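Local atomic coordinates of monovalent Na+/H+ antiporter subunit A (Dietzia sp. DQ12-45-1b, PDB entry 7D3U), a protein that probably serves as a subunit of a membrane-embedded Mrp complex that exchanges sodium ions for protons across the cell membrane. Residues V243-L251 with T296-I307; F381-K389 with Y492-H500. All blocks are in the same frame, centred on the assembly; numbering follows the deposited sequence.

Contact 1: residues V243-L251 with T296-I307; sequences VKAGIYLLL and TISQLGFLVATI
Knobs-into-holes packing joins Ile-247 to the helix of residues 296-307, where its side chain enters a hole formed by Leu-300, Leu-303, Val-304 and Ile-307. The two segments belong to membrane helices of the antiporter fold; they run in the same direction, inclined by 6°, with axes 10.3 Å apart. Residues 243-251 follow a break after helix 231-240, consistent with the discontinuous helices of this family. With CG1 of Ile-247 beside the backbone N (chi1 -65°) and the chain extended to its end, CD1 reaches Leu-300 CD2 at 3.5 Å and Leu-303 CB at 3.6 Å. The other branch, CG2, turns to Ile-307 CD1, 3.7 Å away. Beta-branching suits this place, since one residue can fill two sides of the hole. Replacing Ile-247 with alanine removes both reaching branches and would probably open a gap among the four hole residues, with Leu-300 and Ile-307 freer to turn.

One turn earlier, Val-243 CB lies 3.6 Å from Leu-300 CD1, the two side chains crossing at about a right angle. One turn later, Leu-250 CD1 comes to 3.5 Å from Val-304 CG1, while Ile-307 CD1 also touches Leu-251 CG at 3.8 Å. Lys-244 bends at its second torsion, which brings its NZ end to Leu-300 CD2 and Leu-303 CD1; beside these methyls, the buried side chain also meets His-325 of helix 312-341.

Around this seam, helix 261-284 supplies Trp-263 against Leu-250. Behind the helix of residues 296-307, Phe-302 packs on the alanines Ala-408, Ala-411 and Ala-412 of helix 402-423.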
loop_
_atom_site.group_PDB
_atom_site.type_symbol
_atom_site.label_atom_id
_atom_site.label_comp_id
_atom_site.label_asym_id
_atom_site.label_seq_id
_atom_site.Cartn_x
_atom_site.Cartn_y
_atom_site.Cartn_z
ATOM N N VAL B 243 41.737 -7.189 4.817
ATOM C CA VAL B 243 42.193 -8.437 4.226
ATOM C C VAL B 243 42.680 -9.404 5.291
ATOM O O VAL B 243 42.725 -10.615 5.049
ATOM C CB VAL B 243 43.292 -8.169 3.185
ATOM C CG1 VAL B 243 42.767 -7.262 2.089
ATOM C CG2 VAL B 243 44.508 -7.566 3.847
ATOM N N LYS B 244 43.047 -8.905 6.470
ATOM C CA LYS B 244 43.359 -9.781 7.587
ATOM C C LYS B 244 42.129 -10.172 8.386
ATOM O O LYS B 244 42.221 -11.072 9.223
ATOM C CB LYS B 244 44.374 -9.125 8.520
ATOM C CG LYS B 244 45.735 -8.926 7.903
ATOM C CD LYS B 244 46.170 -10.122 7.092
ATOM C CE LYS B 244 47.598 -9.949 6.620
ATOM N NZ LYS B 244 47.939 -10.931 5.562
ATOM N N ALA B 245 40.986 -9.525 8.156
ATOM C CA ALA B 245 39.763 -9.927 8.841
ATOM C C ALA B 245 39.371 -11.348 8.457
ATOM O O ALA B 245 39.069 -12.179 9.322
ATOM C CB ALA B 245 38.637 -8.948 8.519
ATOM N N GLY B 246 39.384 -11.649 7.159
ATOM C CA GLY B 246 39.066 -12.996 6.721
ATOM C C GLY B 246 40.058 -14.023 7.226
ATOM O O GLY B 246 39.686 -15.148 7.568
ATOM N N ILE B 247 41.334 -13.645 7.304
ATOM C CA ILE B 247 42.347 -14.590 7.758
ATOM C C ILE B 247 42.219 -14.831 9.255
ATOM O O ILE B 247 42.393 -15.958 9.731
ATOM C CB ILE B 247 43.747 -14.090 7.373
ATOM C CG1 ILE B 247 43.884 -14.079 5.854
ATOM C CG2 ILE B 247 44.816 -14.963 7.994
ATOM C CD1 ILE B 247 45.274 -13.824 5.386
ATOM N N TYR B 248 41.893 -13.791 10.022
ATOM C CA TYR B 248 41.620 -13.991 11.438
ATOM C C TYR B 248 40.382 -14.849 11.636
ATOM O O TYR B 248 40.311 -15.636 12.583
ATOM C CB TYR B 248 41.452 -12.654 12.155
ATOM C CG TYR B 248 40.794 -12.806 13.505
ATOM C CD1 TYR B 248 41.521 -13.231 14.605
ATOM C CD2 TYR B 248 39.442 -12.543 13.677
ATOM C CE1 TYR B 248 40.927 -13.382 15.836
ATOM C CE2 TYR B 248 38.839 -12.692 14.905
ATOM C CZ TYR B 248 39.587 -13.111 15.982
ATOM O OH TYR B 248 38.992 -13.260 17.211
ATOM N N LEU B 249 39.385 -14.699 10.763
ATOM C CA LEU B 249 38.200 -15.541 10.867
ATOM C C LEU B 249 38.536 -16.997 10.572
ATOM O O LEU B 249 38.023 -17.905 11.235
ATOM C CB LEU B 249 37.112 -15.043 9.922
ATOM C CG LEU B 249 35.751 -15.702 10.121
ATOM C CD1 LEU B 249 35.102 -15.169 11.379
ATOM C CD2 LEU B 249 34.861 -15.473 8.917
ATOM N N LEU B 250 39.393 -17.239 9.579
ATOM C CA LEU B 250 39.815 -18.604 9.287
ATOM C C LEU B 250 40.693 -19.170 10.394
ATOM O O LEU B 250 40.702 -20.385 10.615
ATOM C CB LEU B 250 40.551 -18.655 7.952
ATOM C CG LEU B 250 39.689 -18.313 6.742
ATOM C CD1 LEU B 250 40.419 -18.609 5.459
ATOM C CD2 LEU B 250 38.385 -19.078 6.796
ATOM N N LEU B 251 41.439 -18.314 11.091
ATOM C CA LEU B 251 42.288 -18.785 12.179
ATOM C C LEU B 251 41.473 -19.079 13.430
ATOM O O LEU B 251 41.757 -20.046 14.145
ATOM C CB LEU B 251 43.368 -17.747 12.482
ATOM C CG LEU B 251 44.736 -17.988 11.850
ATOM C CD1 LEU B 251 45.555 -16.714 11.861
ATOM C CD2 LEU B 251 45.461 -19.089 12.586
ATOM N N THR B 296 49.249 -8.546 -2.639
ATOM C CA THR B 296 48.491 -8.828 -1.429
ATOM C C THR B 296 47.551 -10.001 -1.646
ATOM O O THR B 296 47.376 -10.838 -0.755
ATOM C CB THR B 296 47.710 -7.591 -0.990
ATOM O OG1 THR B 296 48.619 -6.505 -0.775
ATOM C CG2 THR B 296 46.960 -7.866 0.297
ATOM N N ILE B 297 46.946 -10.089 -2.833
ATOM C CA ILE B 297 46.080 -11.224 -3.141
ATOM C C ILE B 297 46.851 -12.531 -3.011
ATOM O O ILE B 297 46.392 -13.484 -2.370
ATOM C CB ILE B 297 45.473 -11.069 -4.546
ATOM C CG1 ILE B 297 44.383 -10.001 -4.539
ATOM C CG2 ILE B 297 44.914 -12.390 -5.033
ATOM C CD1 ILE B 297 43.603 -9.928 -5.824
ATOM N N SER B 298 48.048 -12.587 -3.597
ATOM C CA SER B 298 48.827 -13.820 -3.571
ATOM C C SER B 298 49.315 -14.144 -2.164
ATOM O O SER B 298 49.376 -15.316 -1.777
ATOM C CB SER B 298 50.004 -13.715 -4.537
ATOM O OG SER B 298 50.799 -14.884 -4.493
ATOM N N GLN B 299 49.669 -13.122 -1.383
ATOM C CA GLN B 299 50.107 -13.376 -0.014
ATOM C C GLN B 299 48.961 -13.903 0.842
ATOM O O GLN B 299 49.137 -14.861 1.606
ATOM C CB GLN B 299 50.699 -12.109 0.596
ATOM C CG GLN B 299 51.950 -11.618 -0.105
ATOM C CD GLN B 299 52.995 -12.700 -0.250
ATOM O OE1 GLN B 299 53.421 -13.303 0.732
ATOM N NE2 GLN B 299 53.413 -12.956 -1.483
ATOM N N LEU B 300 47.776 -13.297 0.725
ATOM C CA LEU B 300 46.616 -13.819 1.436
ATOM C C LEU B 300 46.269 -15.224 0.968
ATOM O O LEU B 300 45.783 -16.035 1.760
ATOM C CB LEU B 300 45.413 -12.897 1.254
ATOM C CG LEU B 300 45.572 -11.416 1.595
ATOM C CD1 LEU B 300 44.499 -10.613 0.888
ATOM C CD2 LEU B 300 45.524 -11.171 3.085
ATOM N N GLY B 301 46.512 -15.532 -0.307
ATOM C CA GLY B 301 46.283 -16.887 -0.781
ATOM C C GLY B 301 47.234 -17.888 -0.156
ATOM O O GLY B 301 46.819 -18.968 0.276
ATOM N N PHE B 302 48.524 -17.549 -0.115
ATOM C CA PHE B 302 49.489 -18.340 0.641
ATOM C C PHE B 302 48.998 -18.582 2.060
ATOM O O PHE B 302 49.038 -19.711 2.568
ATOM C CB PHE B 302 50.835 -17.620 0.675
ATOM C CG PHE B 302 51.826 -18.128 -0.319
ATOM C CD1 PHE B 302 51.920 -19.476 -0.599
ATOM C CD2 PHE B 302 52.679 -17.253 -0.966
ATOM C CE1 PHE B 302 52.840 -19.941 -1.512
ATOM C CE2 PHE B 302 53.599 -17.711 -1.879
ATOM C CZ PHE B 302 53.682 -19.056 -2.149
ATOM N N LEU B 303 48.528 -17.520 2.712
ATOM C CA LEU B 303 48.120 -17.618 4.109
ATOM C C LEU B 303 46.917 -18.534 4.281
ATOM O O LEU B 303 46.902 -19.389 5.173
ATOM C CB LEU B 303 47.822 -16.227 4.657
ATOM C CG LEU B 303 49.079 -15.541 5.172
ATOM C CD1 LEU B 303 48.847 -14.070 5.429
ATOM C CD2 LEU B 303 49.527 -16.243 6.425
ATOM N N VAL B 304 45.895 -18.379 3.440
ATOM C CA VAL B 304 44.700 -19.197 3.610
ATOM C C VAL B 304 44.996 -20.642 3.233
ATOM O O VAL B 304 44.391 -21.570 3.776
ATOM C CB VAL B 304 43.518 -18.632 2.803
ATOM C CG1 VAL B 304 43.018 -17.340 3.425
ATOM C CG2 VAL B 304 43.886 -18.448 1.364
ATOM N N ALA B 305 45.949 -20.864 2.326
ATOM C CA ALA B 305 46.340 -22.232 2.007
ATOM C C ALA B 305 47.028 -22.894 3.194
ATOM O O ALA B 305 46.658 -24.006 3.601
ATOM C CB ALA B 305 47.246 -22.246 0.778
ATOM N N THR B 306 48.028 -22.225 3.774
ATOM C CA THR B 306 48.699 -22.829 4.920
ATOM C C THR B 306 47.804 -22.865 6.149
ATOM O O THR B 306 48.128 -23.566 7.111
ATOM C CB THR B 306 49.994 -22.099 5.264
ATOM O OG1 THR B 306 50.503 -22.613 6.500
ATOM C CG2 THR B 306 49.742 -20.628 5.442
ATOM N N ILE B 307 46.695 -22.127 6.145
ATOM C CA ILE B 307 45.690 -22.305 7.187
ATOM C C ILE B 307 44.868 -23.556 6.918
ATOM O O ILE B 307 44.634 -24.372 7.815
ATOM C CB ILE B 307 44.797 -21.057 7.290
ATOM C CG1 ILE B 307 45.494 -19.970 8.097
ATOM C CG2 ILE B 307 43.467 -21.403 7.929
ATOM C CD1 ILE B 307 44.785 -18.649 8.061
#

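Contact 2: residues F381-K389 with Y492-H500; sequences FVSKEWMFK and YEADFGLWH
Lys-389 sets off with CG anti to its own N, stays extended, and then bends at the last torsion (chi4 55°), which turns NZ to Tyr-492 OH, 2.8 Å away. Tyr-492 also has its ring anti to the backbone N and approaches from the opposite direction, giving the ammonium a phenolic oxygen as acceptor. On the way, CE of Lys-389 passes over one face of the Trp-386 indole, near the rim.

The other face of the indole receives Phe-496. The edge of Phe-496 carrying CD1 and CE1 is directed at the five-membered ring in a T-shaped pair, centroids 4.9 Å apart and planes at 76°. Tyr-492 meets the far end of the indole differently: rim to rim, with CE2 3.5 Å from Trp-386 CH2 and neither ring over the other's face. At the pyrrole edge, Trp-386 NE1 donates to the backbone Asp-495 O at 2.9 Å. The N-H...O angle is 157°; the oxygen lies close to the indole plane, whereas the donor stands above the carbonyl plane.

Toward the start of the helical segment the contact becomes aliphatic. Val-382 CG2 rests on Phe-496 CB at 3.6 Å, and Leu-498 brings CG to the edge of the Phe-381 ring, 3.9 Å from CD2. The short valine allows the chain close approach here, while leucine has the reach to span to the phenylalanine.

Tryptophan suits the centre because it offers two broad faces for packing and one N-H for a backbone carbonyl. With that bond at its edge and groups on both faces, the indole is probably hindered from turning, and an irregular chain is probably held against the helix by apolar contact and two hydrogen bonds.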
loop_
_atom_site.group_PDB
_atom_site.type_symbol
_atom_site.label_atom_id
_atom_site.label_comp_id
_atom_site.label_asym_id
_atom_site.label_seq_id
_atom_site.Cartn_x
_atom_site.Cartn_y
_atom_site.Cartn_z
ATOM N N PHE B 381 61.652 -14.605 5.058
ATOM C CA PHE B 381 62.273 -15.879 4.708
ATOM C C PHE B 381 61.940 -16.956 5.727
ATOM O O PHE B 381 61.578 -18.079 5.358
ATOM C CB PHE B 381 63.784 -15.724 4.597
ATOM C CG PHE B 381 64.525 -17.026 4.662
ATOM C CD1 PHE B 381 64.463 -17.925 3.613
ATOM C CD2 PHE B 381 65.275 -17.357 5.776
ATOM C CE1 PHE B 381 65.142 -19.124 3.672
ATOM C CE2 PHE B 381 65.956 -18.554 5.837
ATOM C CZ PHE B 381 65.887 -19.438 4.784
ATOM N N VAL B 382 62.098 -16.650 7.016
ATOM C CA VAL B 382 61.778 -17.635 8.042
ATOM C C VAL B 382 60.297 -17.981 7.992
ATOM O O VAL B 382 59.909 -19.146 8.132
ATOM C CB VAL B 382 62.210 -17.131 9.432
ATOM C CG1 VAL B 382 61.602 -15.774 9.732
ATOM C CG2 VAL B 382 61.828 -18.134 10.498
ATOM N N SER B 383 59.450 -16.985 7.734
ATOM C CA SER B 383 58.019 -17.241 7.627
ATOM C C SER B 383 57.691 -18.083 6.400
ATOM O O SER B 383 56.845 -18.982 6.468
ATOM C CB SER B 383 57.261 -15.919 7.591
ATOM O OG SER B 383 55.878 -16.149 7.442
ATOM N N LYS B 384 58.354 -17.823 5.273
ATOM C CA LYS B 384 58.075 -18.596 4.068
ATOM C C LYS B 384 58.565 -20.031 4.208
ATOM O O LYS B 384 57.890 -20.968 3.764
ATOM C CB LYS B 384 58.710 -17.927 2.852
ATOM C CG LYS B 384 57.856 -16.834 2.234
ATOM C CD LYS B 384 57.236 -17.292 0.929
ATOM C CE LYS B 384 56.651 -16.121 0.160
ATOM N NZ LYS B 384 55.579 -15.433 0.927
ATOM N N GLU B 385 59.728 -20.232 4.829
ATOM C CA GLU B 385 60.197 -21.596 5.032
ATOM C C GLU B 385 59.354 -22.319 6.072
ATOM O O GLU B 385 59.181 -23.537 5.984
ATOM C CB GLU B 385 61.679 -21.607 5.416
ATOM C CG GLU B 385 61.988 -21.153 6.826
ATOM C CD GLU B 385 63.401 -21.511 7.249
ATOM O OE1 GLU B 385 63.782 -21.192 8.394
ATOM O OE2 GLU B 385 64.132 -22.113 6.435
ATOM N N TRP B 386 58.787 -21.589 7.036
ATOM C CA TRP B 386 57.826 -22.202 7.946
ATOM C C TRP B 386 56.563 -22.619 7.208
ATOM O O TRP B 386 56.020 -23.702 7.453
ATOM C CB TRP B 386 57.491 -21.236 9.080
ATOM C CG TRP B 386 58.113 -21.617 10.374
ATOM C CD1 TRP B 386 59.314 -21.199 10.859
ATOM C CD2 TRP B 386 57.568 -22.502 11.354
ATOM N NE1 TRP B 386 59.552 -21.769 12.085
ATOM C CE2 TRP B 386 58.492 -22.573 12.411
ATOM C CE3 TRP B 386 56.387 -23.241 11.441
ATOM C CZ2 TRP B 386 58.273 -23.354 13.541
ATOM C CZ3 TRP B 386 56.171 -24.014 12.562
ATOM C CH2 TRP B 386 57.108 -24.065 13.598
ATOM N N MET B 387 56.083 -21.773 6.296
ATOM C CA MET B 387 54.922 -22.132 5.489
ATOM C C MET B 387 55.201 -23.367 4.643
ATOM O O MET B 387 54.338 -24.239 4.499
ATOM C CB MET B 387 54.525 -20.958 4.599
ATOM C CG MET B 387 53.322 -21.223 3.729
ATOM S SD MET B 387 52.614 -19.684 3.131
ATOM C CE MET B 387 52.679 -18.708 4.626
ATOM N N PHE B 388 56.402 -23.455 4.073
ATOM C CA PHE B 388 56.756 -24.626 3.277
ATOM C C PHE B 388 56.853 -25.875 4.143
ATOM O O PHE B 388 56.385 -26.948 3.747
ATOM C CB PHE B 388 58.069 -24.379 2.540
ATOM C CG PHE B 388 57.975 -23.326 1.479
ATOM C CD1 PHE B 388 56.818 -23.173 0.739
ATOM C CD2 PHE B 388 59.046 -22.490 1.219
ATOM C CE1 PHE B 388 56.728 -22.206 -0.237
ATOM C CE2 PHE B 388 58.961 -21.520 0.243
ATOM C CZ PHE B 388 57.801 -21.379 -0.486
ATOM N N LYS B 389 57.463 -25.758 5.325
ATOM C CA LYS B 389 57.513 -26.878 6.257
ATOM C C LYS B 389 56.116 -27.326 6.663
ATOM O O LYS B 389 55.880 -28.523 6.870
ATOM C CB LYS B 389 58.335 -26.482 7.485
ATOM C CG LYS B 389 57.944 -27.156 8.786
ATOM C CD LYS B 389 58.821 -26.660 9.924
ATOM C CE LYS B 389 58.267 -27.065 11.276
ATOM N NZ LYS B 389 58.057 -28.534 11.369
ATOM N N TYR B 492 52.247 -26.242 19.202
ATOM C CA TYR B 492 53.462 -26.613 18.491
ATOM C C TYR B 492 54.629 -25.789 19.008
ATOM O O TYR B 492 54.543 -24.560 19.075
ATOM C CB TYR B 492 53.299 -26.407 16.982
ATOM C CG TYR B 492 54.302 -27.167 16.150
ATOM C CD1 TYR B 492 54.121 -28.514 15.872
ATOM C CD2 TYR B 492 55.428 -26.539 15.641
ATOM C CE1 TYR B 492 55.035 -29.214 15.110
ATOM C CE2 TYR B 492 56.348 -27.231 14.878
ATOM C CZ TYR B 492 56.146 -28.567 14.616
ATOM O OH TYR B 492 57.058 -29.263 13.856
ATOM N N GLU B 493 55.714 -26.470 19.373
ATOM C CA GLU B 493 56.931 -25.793 19.802
ATOM C C GLU B 493 57.545 -25.051 18.623
ATOM O O GLU B 493 58.097 -25.673 17.709
ATOM C CB GLU B 493 57.920 -26.799 20.394
ATOM C CG GLU B 493 59.203 -26.189 20.943
ATOM C CD GLU B 493 60.129 -27.215 21.561
ATOM O OE1 GLU B 493 59.793 -28.415 21.532
ATOM O OE2 GLU B 493 61.196 -26.819 22.076
ATOM N N ALA B 494 57.457 -23.726 18.634
ATOM C CA ALA B 494 57.860 -22.905 17.504
ATOM C C ALA B 494 59.231 -22.284 17.736
ATOM O O ALA B 494 59.601 -21.950 18.864
ATOM C CB ALA B 494 56.835 -21.801 17.250
ATOM N N ASP B 495 59.980 -22.123 16.646
ATOM C CA ASP B 495 61.268 -21.441 16.697
ATOM C C ASP B 495 61.537 -20.808 15.340
ATOM O O ASP B 495 61.432 -21.476 14.308
ATOM C CB ASP B 495 62.396 -22.403 17.081
ATOM C CG ASP B 495 62.498 -23.588 16.146
ATOM O OD1 ASP B 495 61.445 -24.074 15.686
ATOM O OD2 ASP B 495 63.632 -24.034 15.873
ATOM N N PHE B 496 61.875 -19.521 15.350
ATOM C CA PHE B 496 62.174 -18.753 14.144
ATOM C C PHE B 496 63.626 -18.301 14.256
ATOM O O PHE B 496 63.912 -17.244 14.823
ATOM C CB PHE B 496 61.228 -17.564 14.001
ATOM C CG PHE B 496 59.793 -17.889 14.301
ATOM C CD1 PHE B 496 59.174 -18.974 13.710
ATOM C CD2 PHE B 496 59.064 -17.107 15.177
ATOM C CE1 PHE B 496 57.856 -19.270 13.986
ATOM C CE2 PHE B 496 57.746 -17.400 15.457
ATOM C CZ PHE B 496 57.142 -18.482 14.861
ATOM N N GLY B 497 64.544 -19.095 13.714
ATOM C CA GLY B 497 65.950 -18.826 13.940
ATOM C C GLY B 497 66.860 -18.914 12.731
ATOM O O GLY B 497 68.071 -18.721 12.865
ATOM N N LEU B 498 66.300 -19.207 11.556
ATOM C CA LEU B 498 67.081 -19.325 10.323
ATOM C C LEU B 498 68.161 -20.396 10.437
ATOM O O LEU B 498 69.239 -20.264 9.856
ATOM C CB LEU B 498 67.715 -17.988 9.926
ATOM C CG LEU B 498 66.857 -16.880 9.315
ATOM C CD1 LEU B 498 65.956 -16.245 10.350
ATOM C CD2 LEU B 498 67.762 -15.835 8.698
ATOM N N TRP B 499 67.884 -21.452 11.199
ATOM C CA TRP B 499 68.878 -22.493 11.425
ATOM C C TRP B 499 69.308 -23.121 10.106
ATOM O O TRP B 499 68.497 -23.315 9.196
ATOM C CB TRP B 499 68.318 -23.563 12.364
ATOM C CG TRP B 499 67.290 -24.455 11.732
ATOM C CD1 TRP B 499 67.516 -25.619 11.058
ATOM C CD2 TRP B 499 65.873 -24.253 11.717
ATOM N NE1 TRP B 499 66.330 -26.153 10.623
ATOM C CE2 TRP B 499 65.305 -25.334 11.015
ATOM C CE3 TRP B 499 65.028 -23.264 12.228
ATOM C CZ2 TRP B 499 63.932 -25.453 10.811
ATOM C CZ3 TRP B 499 63.665 -23.384 12.025
ATOM C CH2 TRP B 499 63.132 -24.470 11.323
ATOM N N HIS B 500 70.595 -23.432 10.001
ATOM C CA HIS B 500 71.132 -24.043 8.787
ATOM C C HIS B 500 71.091 -25.565 8.864
ATOM O O HIS B 500 72.085 -26.250 8.632
ATOM C CB HIS B 500 72.548 -23.543 8.532
ATOM C CG HIS B 500 72.941 -23.565 7.089
ATOM N ND1 HIS B 500 74.220 -23.280 6.660
ATOM C CD2 HIS B 500 72.222 -23.838 5.975
ATOM C CE1 HIS B 500 74.272 -23.376 5.344
ATOM N NE2 HIS B 500 73.073 -23.714 4.902
#

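In the fold
Contact 1 closes before contact 2 opens along the chain, and their centres lie 18 Å apart on the same side of the chain's centre. They touch directly: Gln-299 OE1 of helix 288-308 lies 3.0 Å from Lys-384 NZ of helix 379-391, and Phe-302 and Thr-306 pack against Met-387. Helix 288-308 thus faces residues 243-251 in contact 1 and helix 379-391 beyond it, which in turn carries residues 492-500. Both 243-252 and 379-391 follow breaks after short helices, as in the discontinuous helices of related antiporter-like subunits. The row joins 243-252 to 288-308 by apolar packing and 288-308 to 379-391 partly through the polar pair Gln-299 and Lys-384, ending at the partly exposed chain 492-500.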